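SusD homolog (Bacteroides thetaiotaomicron VPI-5482, PDB 3FDH) probably binds sugars at the outer membrane, as a SusD/RagB-family protein thought to serve glycan uptake. Local coordinates at residues Ser18-Ser21 against Arg22-Leu25. Residues are numbered along the deposited sequence; the frame is centred on the assembly and turned at random.
Sequences SVAS and RFIL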
loop_
_atom_site.group_PDB
_atom_site.type_symbol
_atom_site.label_atom_id
_atom_site.label_comp_id
_atom_site.label_asym_id
_atom_site.label_seq_id
_atom_site.Cartn_x
_atom_site.Cartn_y
_atom_site.Cartn_z
ATOM N N SER A 18 -12.263 -23.091 -18.772
ATOM C CA SER A 18 -11.663 -23.918 -17.694
ATOM C C SER A 18 -10.178 -24.141 -17.855
ATOM O O SER A 18 -9.730 -24.739 -18.817
ATOM C CB SER A 18 -12.342 -25.271 -17.639
ATOM O OG SER A 18 -11.777 -26.045 -16.579
ATOM N N VAL A 19 -9.432 -23.640 -16.891
ATOM C CA VAL A 19 -7.990 -23.835 -16.868
ATOM C C VAL A 19 -7.545 -24.277 -15.489
ATOM O O VAL A 19 -8.253 -24.053 -14.496
ATOM C CB VAL A 19 -7.194 -22.594 -17.378
ATOM C CG1 VAL A 19 -7.700 -22.168 -18.757
ATOM C CG2 VAL A 19 -7.262 -21.460 -16.426
ATOM N N ALA A 20 -6.389 -24.933 -15.440
ATOM C CA ALA A 20 -5.813 -25.419 -14.170
ATOM C C ALA A 20 -5.581 -24.255 -13.211
ATOM O O ALA A 20 -5.120 -23.178 -13.598
ATOM C CB ALA A 20 -4.508 -26.212 -14.402
ATOM N N SER A 21 -5.913 -24.491 -11.950
ATOM C CA SER A 21 -5.849 -23.432 -10.928
ATOM C C SER A 21 -4.530 -22.710 -10.865
ATOM O O SER A 21 -4.487 -21.521 -10.618
ATOM C CB SER A 21 -6.164 -23.973 -9.535
ATOM O OG SER A 21 -7.529 -24.307 -9.418
ATOM N N ARG A 22 -3.446 -23.431 -11.088
ATOM C CA ARG A 22 -2.120 -22.815 -11.004
ATOM C C ARG A 22 -1.964 -21.678 -12.005
ATOM O O ARG A 22 -1.382 -20.637 -11.699
ATOM C CB ARG A 22 -0.997 -23.845 -11.139
ATOM C CG ARG A 22 -0.912 -24.582 -12.448
ATOM C CD ARG A 22 0.046 -25.725 -12.301
ATOM N NE ARG A 22 0.277 -26.443 -13.543
ATOM C CZ ARG A 22 -0.455 -27.469 -13.977
ATOM N NH1 ARG A 22 -1.503 -27.925 -13.287
ATOM N NH2 ARG A 22 -0.124 -28.040 -15.125
ATOM N N PHE A 23 -2.531 -21.861 -13.181
ATOM C CA PHE A 23 -2.430 -20.836 -14.224
ATOM C C PHE A 23 -3.278 -19.615 -13.856
ATOM O O PHE A 23 -2.944 -18.451 -14.156
ATOM C CB PHE A 23 -2.804 -21.416 -15.591
ATOM C CG PHE A 23 -1.916 -22.569 -16.005
ATOM C CD1 PHE A 23 -0.542 -22.416 -16.011
ATOM C CD2 PHE A 23 -2.454 -23.815 -16.342
ATOM C CE1 PHE A 23 0.280 -23.489 -16.376
ATOM C CE2 PHE A 23 -1.640 -24.855 -16.709
ATOM C CZ PHE A 23 -0.283 -24.699 -16.718
ATOM N N ILE A 24 -4.373 -19.880 -13.170
ATOM C CA ILE A 24 -5.242 -18.787 -12.748
ATOM C C ILE A 24 -4.495 -18.008 -11.660
ATOM O O ILE A 24 -4.503 -16.769 -11.620
ATOM C CB ILE A 24 -6.612 -19.270 -12.208
ATOM C CG1 ILE A 24 -7.345 -20.138 -13.242
ATOM C CG2 ILE A 24 -7.480 -18.062 -11.831
ATOM C CD1 ILE A 24 -8.606 -20.820 -12.704
ATOM N N LEU A 25 -3.812 -18.748 -10.800
ATOM C CA LEU A 25 -3.118 -18.121 -9.670
ATOM C C LEU A 25 -2.044 -17.181 -10.170
ATOM O O LEU A 25 -1.776 -16.136 -9.582
ATOM C CB LEU A 25 -2.497 -19.172 -8.746
ATOM C CG LEU A 25 -1.853 -18.672 -7.465
ATOM C CD1 LEU A 25 -2.996 -18.070 -6.551
ATOM C CD2 LEU A 25 -1.020 -19.766 -6.780
#
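Val-19 and Ile-24 meet at a slant where the chain enters its first helix: CG2 of Val-19 presses on CG1 of Ile-24 at 3.4 Å, tighter than usual for two carbons. The first torsion of Ile-24 (chi1 -56°) turns CG1 back beside its own backbone N, toward the incoming chain, and the extended branch carries CD1 on to lie 3.7 Å from the carbonyl O of Val-19. The Ile-24 side chain also touches Asn-88 and Ile-92 of helix 76-95, and an alanine here would probably leave the Val-19 methyl without its apolar mate and open a gap against that helix. CB of Ala-20 touches two larger groups, 3.7 Å from CD2 of Phe-23 and, in one of two conformers of Arg-22, 3.6 Å from NH1. In that conformer Arg-22 starts with chi1 at 63°, which lays its CG over the centre of the Phe-23 ring, 4.0 Å above the plane; the extended chain then bends at its end, and CE2 of the ring lies over one guanidinium face, offset toward its rim. The backbone ties the turn together: Phe-23 N bonds to Ala-20 O at 2.9 Å, Ile-24 N adds a weak bond to the same oxygen, and Leu-25 N bonds to Ser-21 O at 2.9 Å. The Ser-21 hydroxyl is held by Asp-102, with a weaker bond to Gln-95. The arrangement is a helix N-terminus with Ala-20 as N-cap, its carbonyl accepting the amide of Phe-23 and, weakly, that of Ile-24, and an apolar contact between the residue before the cap and the fourth after it, as in a hydrophobic staple.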